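Side-chain contacts in BamaA.19900.a (PDB 6VZZ), which is a glucokinase that binds beta-D-glucopyranose and, as its family implies, probably catalyses ATP-dependent phosphorylation of glucose to glucose 6-phosphate: residues P377-L380 / N381-G384; S225-G228 / P229-A233; F345-Q348 / N349-S352. All coordinates share one frame; numbering follows the deposited sequence.

In the fold
All three contacts are local, made where the chain enters, leaves or approaches a helix. Contact 1 (377-384) lies nearest the centre of the chain, at the start of helix 380-389, with the side chain of Asn381 about 7 Å from a bound glucose; its leucines and asparagines touch helix 146-159 and strand 47-54. Contact 3 (345-352) joins helices 343-348 and 350-357, packed on helix 303-327 and strand 167-171, with Glu347, Gln348 and Glu351 exposed. Contact 2 (225-233) is the most peripheral, a turn at the subunit interface before helix 234-249. In contacts 1 and 3 a side-chain N-H joins a backbone N-H on a carbonyl at a helix end, whereas contact 2 relies on a turn and water.

Contact 1 (P377-L380 / N381-G384); sequences PVNL and NLHG
His383 turns its imidazole back toward the residue before helix 380-389, its edge to the carbonyl oxygen of Asn379, the N-cap residue, to which ND1 of His383 donates at 3.2 Å. ND1 stands above the carbonyl plane, 54° out of it, while the oxygen itself lies somewhat off the plane of the ring. The first i to i+4 bond of the helix, from His383 N to Asn379 O at 3.3 Å, lies in the carbonyl plane, so one residue grips one oxygen through both its backbone and its side chain. Leu382 N adds a weak third bond. One residue on, Gly384 N donates to Leu380 O at 2.9 Å and continues the helix.

Val378 CG2 meets His383 CE1 at 3.5 Å, the two side chains crossing at about a right angle; CG2, anti to the backbone N of Val378, is the branch that reaches the ring. A chi1 of -158° swings the Asn379 amide across Leu382 at a slant, with ND2 3.6 Å from Leu382 CD1.

Farther out, Phe61 packs edge-to-face with His383, and Asp59 O receives a weak bond from NE2. Asn381 spans two elements, its OD1 bonded to Thr150 and its ND2 to Asp42, which also takes a weak bond from Asn379 ND2. ND1 of His383 is thus the donor to Asn379; with NE2 also weakly bonded, the ring is held in rotation, and donation at both nitrogens would suit a doubly protonated imidazole, though the weaker bond leaves this tentative.

Contact 2 (S225-G228 / P229-A233); sequences SPVG and PANAA
The backbone makes a type I beta turn from Gly228 to Asn231, closed by Asn231 N donating to Gly228 O at 2.8 Å from well above the carbonyl plane. Pro229 suits the second position of this turn, since its ring holds phi at -57°. Asn231 then directs its side chain back toward Val227: CG stands anti to the backbone N (chi1 -167°), and CB comes 3.8 Å from Val227 CG2, the two side chains crossing at about a right angle. The two ends of the amide are used separately. OD1 accepts from Ala233 N at 2.8 Å, on a lone pair and in the carbonyl plane, forming an Asx turn; ND2 donates to a water, 3.1 Å away, that also accepts from Gly228 N.

Val227 is apolar and buried, and also touches Arg318 of helix 303-327 and Tyr234 and Glu237 of helix 234-249. Pro229 packs on Ser245 and Ala230 on Lys251, both of the second subunit. Both ends of one amide are thus satisfied, which supports its assigned orientation and ties the turn, partly through water, to the N-cap residue Ala233 that leads into helix 234-249.

Contact 3 (F345-Q348 / N349-S352); sequences FLEQ and NLES
Phe345 has CG anti to its own backbone N (chi1 177°), whereas Asn349 sets CG beside its N (chi1 -62°), and these two rotamers bring the amide over the ring. Asn349 ND2 rests 3.2 Å above one face of Phe345, offset toward the rim and closest to CE1. The two planes are inclined by 36°, so the amide is tilted above the phenyl ring rather than stacked on it. The same nitrogen donates to Phe345 O at 3.0 Å in a fairly straight bond, with the oxygen near the amide plane. Asn349 N adds weak bonds to Phe345 O and to Leu346 O, so backbone and side chain together finish the last turn of helix 343-348. Asparagine suits this place: its short amide reaches back four residues to a terminal carbonyl, and its backbone readily takes the non-helical phi and psi at which the chain leaves the helix.

Beyond the break, Leu350 lies side by side with Glu347, CD2 4.0 Å from OE1, and its CD1 approaches Leu346 CD2 at 4.4 Å.

His306 of helix 303-327 bonds Asn349 OD1, which helps orient the amide; Met309 and Met310 of that helix touch Phe345 and Asn349. Gln348 reaches from the last turn to Thr297 O, while Leu346 and Leu350 pack on Leu170 and Trp171 of strand 167-171, so the junction of helices 343-348 and 350-357 lies between that strand and helix 303-327.

Contact 1 (P377-L380 / N381-G384)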
ATOM      1  N   PRO A 377      -1.167  -1.088 -28.184  1.00 56.33           N
ATOM      2  CA  PRO A 377       0.100  -1.691 -27.752  1.00 58.94           C
ATOM      3  C   PRO A 377       1.198  -0.642 -27.741  1.00 59.00           C
ATOM      4  O   PRO A 377       1.408   0.070 -28.723  1.00 65.19           O
ATOM      5  CB  PRO A 377       0.367  -2.774 -28.806  1.00 57.46           C
ATOM      6  CG  PRO A 377      -0.907  -2.959 -29.527  1.00 57.31           C
ATOM      7  CD  PRO A 377      -1.634  -1.649 -29.458  1.00 58.01           C
ATOM      8  N   VAL A 378       1.875  -0.530 -26.610  1.00 56.14           N
ATOM      9  CA  VAL A 378       3.025   0.351 -26.475  1.00 53.22           C
ATOM     10  C   VAL A 378       3.772  -0.141 -25.245  1.00 54.55           C
ATOM     11  O   VAL A 378       3.158  -0.469 -24.222  1.00 55.51           O
ATOM     12  CB  VAL A 378       2.615   1.835 -26.373  1.00 53.33           C
ATOM     13  CG1 VAL A 378       1.636   2.067 -25.241  1.00 47.39           C
ATOM     14  CG2 VAL A 378       3.839   2.707 -26.195  1.00 60.44           C
ATOM     15  N   ASN A 379       5.087  -0.275 -25.342  1.00 49.03           N
ATOM     16  CA  ASN A 379       5.813  -0.866 -24.225  1.00 46.10           C
ATOM     17  C   ASN A 379       6.172   0.272 -23.280  1.00 44.49           C
ATOM     18  O   ASN A 379       7.185   0.950 -23.430  1.00 47.00           O
ATOM     19  CB  ASN A 379       7.022  -1.662 -24.696  1.00 46.23           C
ATOM     20  CG  ASN A 379       7.453  -2.697 -23.669  1.00 48.01           C
ATOM     21  OD1 ASN A 379       7.258  -2.503 -22.471  1.00 50.70           O
ATOM     22  ND2 ASN A 379       8.013  -3.806 -24.127  1.00 48.53           N
ATOM     23  N   LEU A 380       5.291   0.510 -22.315  1.00 44.59           N
ATOM     24  CA  LEU A 380       5.498   1.598 -21.372  1.00 41.88           C
ATOM     25  C   LEU A 380       6.723   1.349 -20.507  1.00 41.57           C
ATOM     26  O   LEU A 380       7.374   2.306 -20.076  1.00 42.08           O
ATOM     27  CB  LEU A 380       4.246   1.781 -20.509  1.00 41.18           C
ATOM     28  CG  LEU A 380       3.038   2.431 -21.197  1.00 42.00           C
ATOM     29  CD1 LEU A 380       1.789   2.300 -20.335  1.00 39.42           C
ATOM     30  CD2 LEU A 380       3.305   3.895 -21.495  1.00 40.46           C
ATOM     31  N   ASN A 381       7.048   0.080 -20.247  1.00 41.19           N
ATOM     32  CA  ASN A 381       8.248  -0.251 -19.488  1.00 38.58           C
ATOM     33  C   ASN A 381       9.497   0.268 -20.182  1.00 41.03           C
ATOM     34  O   ASN A 381      10.395   0.818 -19.530  1.00 39.78           O
ATOM     35  CB  ASN A 381       8.350  -1.764 -19.301  1.00 40.95           C
ATOM     36  CG  ASN A 381       7.185  -2.332 -18.526  1.00 45.08           C
ATOM     37  OD1 ASN A 381       6.249  -1.609 -18.174  1.00 45.49           O
ATOM     38  ND2 ASN A 381       7.224  -3.634 -18.265  1.00 40.82           N
ATOM     39  N   LEU A 382       9.578   0.083 -21.503  1.00 38.27           N
ATOM     40  CA  LEU A 382      10.753   0.528 -22.240  1.00 39.82           C
ATOM     41  C   LEU A 382      10.856   2.043 -22.234  1.00 42.89           C
ATOM     42  O   LEU A 382      11.955   2.589 -22.078  1.00 44.53           O
ATOM     43  CB  LEU A 382      10.719  -0.000 -23.672  1.00 42.58           C
ATOM     44  CG  LEU A 382      10.923  -1.503 -23.855  1.00 41.69           C
ATOM     45  CD1 LEU A 382      10.748  -1.849 -25.306  1.00 40.92           C
ATOM     46  CD2 LEU A 382      12.299  -1.922 -23.368  1.00 38.61           C
ATOM     47  N   HIS A 383       9.723   2.739 -22.402  1.00 42.54           N
ATOM     48  CA  HIS A 383       9.733   4.194 -22.294  1.00 43.65           C
ATOM     49  C   HIS A 383      10.247   4.626 -20.928  1.00 41.38           C
ATOM     50  O   HIS A 383      11.097   5.518 -20.827  1.00 42.48           O
ATOM     51  CB  HIS A 383       8.334   4.769 -22.542  1.00 43.51           C
ATOM     52  CG  HIS A 383       7.962   4.865 -23.988  1.00 48.91           C
ATOM     53  ND1 HIS A 383       7.149   3.943 -24.612  1.00 52.48           N
ATOM     54  CD2 HIS A 383       8.280   5.782 -24.931  1.00 55.09           C
ATOM     55  CE1 HIS A 383       6.983   4.286 -25.877  1.00 52.20           C
ATOM     56  NE2 HIS A 383       7.662   5.397 -26.096  1.00 57.57           N
ATOM     57  N   GLY A 384       9.744   3.991 -19.864  1.00 36.72           N
ATOM     58  CA  GLY A 384      10.181   4.337 -18.522  1.00 37.21           C
ATOM     59  C   GLY A 384      11.657   4.071 -18.313  1.00 41.80           C
ATOM     60  O   GLY A 384      12.394   4.930 -17.818  1.00 39.98           O
TER

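Contact 2 (S225-G228 / P229-A233)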
ATOM      1  N   SER A 225      -8.539 -11.910  -0.537  1.00 39.43           N
ATOM      2  CA  SER A 225      -9.672 -11.705   0.338  1.00 37.87           C
ATOM      3  C   SER A 225     -10.875 -12.504  -0.145  1.00 37.09           C
ATOM      4  O   SER A 225     -11.050 -12.698  -1.349  1.00 40.84           O
ATOM      5  CB  SER A 225     -10.036 -10.219   0.396  1.00 35.58           C
ATOM      6  OG  SER A 225      -9.190  -9.556   1.307  1.00 35.69           O
ATOM      7  N   PRO A 226     -11.724 -12.980   0.757  1.00 39.74           N
ATOM      8  CA  PRO A 226     -12.926 -13.716   0.350  1.00 39.69           C
ATOM      9  C   PRO A 226     -14.047 -12.738   0.017  1.00 40.99           C
ATOM     10  O   PRO A 226     -13.885 -11.529   0.126  1.00 41.15           O
ATOM     11  CB  PRO A 226     -13.252 -14.540   1.591  1.00 36.82           C
ATOM     12  CG  PRO A 226     -12.853 -13.661   2.709  1.00 35.87           C
ATOM     13  CD  PRO A 226     -11.625 -12.886   2.224  1.00 41.82           C
ATOM     14  N   VAL A 227     -15.193 -13.280  -0.406  1.00 41.89           N
ATOM     15  CA  VAL A 227     -16.405 -12.473  -0.514  1.00 41.30           C
ATOM     16  C   VAL A 227     -17.182 -12.589   0.786  1.00 45.29           C
ATOM     17  O   VAL A 227     -16.822 -13.376   1.673  1.00 43.56           O
ATOM     18  CB  VAL A 227     -17.307 -12.900  -1.687  1.00 45.60           C
ATOM     19  CG1 VAL A 227     -16.695 -12.535  -3.002  1.00 44.65           C
ATOM     20  CG2 VAL A 227     -17.607 -14.394  -1.614  1.00 44.48           C
ATOM     21  N   GLY A 228     -18.280 -11.838   0.883  1.00 44.49           N
ATOM     22  CA  GLY A 228     -19.199 -11.980   1.982  1.00 45.07           C
ATOM     23  C   GLY A 228     -19.883 -13.335   1.981  1.00 49.37           C
ATOM     24  O   GLY A 228     -20.211 -13.898   0.929  1.00 47.46           O
ATOM     25  N   PRO A 229     -20.110 -13.883   3.178  1.00 50.03           N
ATOM     26  CA  PRO A 229     -20.724 -15.221   3.282  1.00 50.88           C
ATOM     27  C   PRO A 229     -22.075 -15.357   2.596  1.00 50.95           C
ATOM     28  O   PRO A 229     -22.446 -16.475   2.222  1.00 52.09           O
ATOM     29  CB  PRO A 229     -20.845 -15.425   4.797  1.00 54.63           C
ATOM     30  CG  PRO A 229     -19.701 -14.607   5.364  1.00 49.29           C
ATOM     31  CD  PRO A 229     -19.592 -13.396   4.472  1.00 47.27           C
ATOM     32  N   ALA A 230     -22.816 -14.269   2.402  1.00 51.75           N
ATOM     33  CA  ALA A 230     -24.098 -14.326   1.710  1.00 48.71           C
ATOM     34  C   ALA A 230     -23.975 -14.112   0.207  1.00 51.18           C
ATOM     35  O   ALA A 230     -24.982 -14.216  -0.498  1.00 51.74           O
ATOM     36  CB  ALA A 230     -25.063 -13.287   2.291  1.00 49.16           C
ATOM     37  N   ASN A 231     -22.783 -13.789  -0.293  1.00 49.20           N
ATOM     38  CA  ASN A 231     -22.580 -13.655  -1.730  1.00 48.28           C
ATOM     39  C   ASN A 231     -22.860 -14.987  -2.421  1.00 49.83           C
ATOM     40  O   ASN A 231     -22.528 -16.054  -1.899  1.00 52.40           O
ATOM     41  CB  ASN A 231     -21.144 -13.195  -1.995  1.00 48.07           C
ATOM     42  CG  ASN A 231     -20.918 -12.725  -3.419  1.00 46.65           C
ATOM     43  OD1 ASN A 231     -20.931 -13.515  -4.359  1.00 48.95           O
ATOM     44  ND2 ASN A 231     -20.665 -11.434  -3.577  1.00 50.76           N
ATOM     45  N   ALA A 232     -23.477 -14.929  -3.603  1.00 48.82           N
ATOM     46  CA  ALA A 232     -23.817 -16.162  -4.306  1.00 50.85           C
ATOM     47  C   ALA A 232     -22.587 -16.933  -4.757  1.00 52.03           C
ATOM     48  O   ALA A 232     -22.695 -18.124  -5.072  1.00 51.79           O
ATOM     49  CB  ALA A 232     -24.689 -15.864  -5.522  1.00 52.17           C
ATOM     50  N   ALA A 233     -21.426 -16.284  -4.812  1.00 48.25           N
ATOM     51  CA  ALA A 233     -20.197 -16.929  -5.243  1.00 51.83           C
ATOM     52  C   ALA A 233     -19.370 -17.458  -4.075  1.00 50.52           C
ATOM     53  O   ALA A 233     -18.239 -17.906  -4.286  1.00 50.82           O
ATOM     54  CB  ALA A 233     -19.360 -15.956  -6.082  1.00 48.74           C
TER
HETATM   55  O   HOH W   1     -19.611 -10.091  -0.959  1.00 45.96           O

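Contact 3 (F345-Q348 / N349-S352)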
ATOM      1  N   PHE A 345     -13.321  -8.276 -23.458  1.00 46.92           N
ATOM      2  CA  PHE A 345     -13.922  -9.098 -22.412  1.00 46.39           C
ATOM      3  C   PHE A 345     -14.389  -8.234 -21.254  1.00 47.61           C
ATOM      4  O   PHE A 345     -15.474  -8.452 -20.700  1.00 51.06           O
ATOM      5  CB  PHE A 345     -12.941 -10.153 -21.902  1.00 45.02           C
ATOM      6  CG  PHE A 345     -13.491 -10.968 -20.770  1.00 47.91           C
ATOM      7  CD1 PHE A 345     -14.231 -12.115 -21.022  1.00 49.16           C
ATOM      8  CD2 PHE A 345     -13.309 -10.569 -19.453  1.00 46.43           C
ATOM      9  CE1 PHE A 345     -14.769 -12.859 -19.981  1.00 49.71           C
ATOM     10  CE2 PHE A 345     -13.850 -11.310 -18.406  1.00 47.76           C
ATOM     11  CZ  PHE A 345     -14.580 -12.454 -18.672  1.00 49.69           C
ATOM     12  N   LEU A 346     -13.583  -7.240 -20.891  1.00 44.76           N
ATOM     13  CA  LEU A 346     -13.903  -6.366 -19.771  1.00 44.64           C
ATOM     14  C   LEU A 346     -15.213  -5.612 -20.008  1.00 47.70           C
ATOM     15  O   LEU A 346     -16.056  -5.513 -19.107  1.00 45.79           O
ATOM     16  CB  LEU A 346     -12.730  -5.415 -19.569  1.00 45.17           C
ATOM     17  CG  LEU A 346     -12.335  -4.841 -18.223  1.00 48.12           C
ATOM     18  CD1 LEU A 346     -10.949  -4.220 -18.349  1.00 44.46           C
ATOM     19  CD2 LEU A 346     -13.354  -3.792 -17.805  1.00 48.24           C
ATOM     20  N   GLU A 347     -15.418  -5.104 -21.224  1.00 46.99           N
ATOM     21  CA  GLU A 347     -16.655  -4.389 -21.526  1.00 47.33           C
ATOM     22  C   GLU A 347     -17.849  -5.327 -21.669  1.00 47.69           C
ATOM     23  O   GLU A 347     -18.981  -4.930 -21.358  1.00 46.31           O
ATOM     24  CB  GLU A 347     -16.490  -3.554 -22.795  1.00 47.41           C
ATOM     25  CG  GLU A 347     -15.659  -2.295 -22.590  1.00 49.14           C
ATOM     26  CD  GLU A 347     -16.373  -1.245 -21.749  1.00 48.70           C
ATOM     27  OE1 GLU A 347     -17.568  -1.426 -21.438  1.00 47.10           O
ATOM     28  OE2 GLU A 347     -15.737  -0.230 -21.402  1.00 47.09           O
ATOM     29  N   GLN A 348     -17.634  -6.559 -22.140  1.00 45.26           N
ATOM     30  CA  GLN A 348     -18.756  -7.492 -22.211  1.00 49.29           C
ATOM     31  C   GLN A 348     -19.268  -7.858 -20.827  1.00 48.69           C
ATOM     32  O   GLN A 348     -20.439  -8.219 -20.678  1.00 50.09           O
ATOM     33  CB  GLN A 348     -18.369  -8.767 -22.952  1.00 47.69           C
ATOM     34  CG  GLN A 348     -17.946  -8.578 -24.380  1.00 48.47           C
ATOM     35  CD  GLN A 348     -17.341  -9.844 -24.959  1.00 55.64           C
ATOM     36  OE1 GLN A 348     -16.693 -10.627 -24.251  1.00 54.51           O
ATOM     37  NE2 GLN A 348     -17.560 -10.061 -26.249  1.00 54.54           N
ATOM     38  N   ASN A 349     -18.419  -7.770 -19.807  1.00 49.36           N
ATOM     39  CA  ASN A 349     -18.754  -8.210 -18.459  1.00 48.83           C
ATOM     40  C   ASN A 349     -18.638  -7.069 -17.458  1.00 50.93           C
ATOM     41  O   ASN A 349     -18.233  -7.263 -16.310  1.00 52.43           O
ATOM     42  CB  ASN A 349     -17.877  -9.388 -18.061  1.00 47.38           C
ATOM     43  CG  ASN A 349     -18.087 -10.584 -18.969  1.00 50.86           C
ATOM     44  OD1 ASN A 349     -19.042 -11.341 -18.796  1.00 54.15           O
ATOM     45  ND2 ASN A 349     -17.218 -10.741 -19.959  1.00 49.15           N
ATOM     46  N   LEU A 350     -19.035  -5.867 -17.882  1.00 48.82           N
ATOM     47  CA  LEU A 350     -18.794  -4.671 -17.087  1.00 47.38           C
ATOM     48  C   LEU A 350     -19.538  -4.718 -15.757  1.00 49.24           C
ATOM     49  O   LEU A 350     -18.956  -4.417 -14.708  1.00 48.02           O
ATOM     50  CB  LEU A 350     -19.195  -3.433 -17.886  1.00 50.68           C
ATOM     51  CG  LEU A 350     -18.808  -2.093 -17.263  1.00 48.98           C
ATOM     52  CD1 LEU A 350     -17.303  -1.880 -17.336  1.00 41.65           C
ATOM     53  CD2 LEU A 350     -19.561  -0.968 -17.947  1.00 46.80           C
ATOM     54  N   GLU A 351     -20.833  -5.074 -15.780  1.00 48.07           N
ATOM     55  CA  GLU A 351     -21.616  -5.117 -14.544  1.00 47.45           C
ATOM     56  C   GLU A 351     -21.011  -6.087 -13.539  1.00 49.32           C
ATOM     57  O   GLU A 351     -20.936  -5.791 -12.341  1.00 50.91           O
ATOM     58  CB  GLU A 351     -23.067  -5.517 -14.817  1.00 49.04           C
ATOM     59  CG  GLU A 351     -23.732  -4.859 -16.010  1.00 51.72           C
ATOM     60  CD  GLU A 351     -23.575  -5.661 -17.305  1.00 56.54           C
ATOM     61  OE1 GLU A 351     -22.626  -6.482 -17.425  1.00 55.65           O
ATOM     62  OE2 GLU A 351     -24.417  -5.464 -18.209  1.00 58.69           O
ATOM     63  N   SER A 352     -20.586  -7.259 -14.003  1.00 52.72           N
ATOM     64  CA  SER A 352     -19.978  -8.227 -13.101  1.00 52.24           C
ATOM     65  C   SER A 352     -18.716  -7.664 -12.466  1.00 50.43           C
ATOM     66  O   SER A 352     -18.450  -7.895 -11.279  1.00 49.61           O
ATOM     67  CB  SER A 352     -19.674  -9.516 -13.857  1.00 54.87           C
ATOM     68  OG  SER A 352     -20.756  -9.837 -14.718  1.00 64.17           O
TER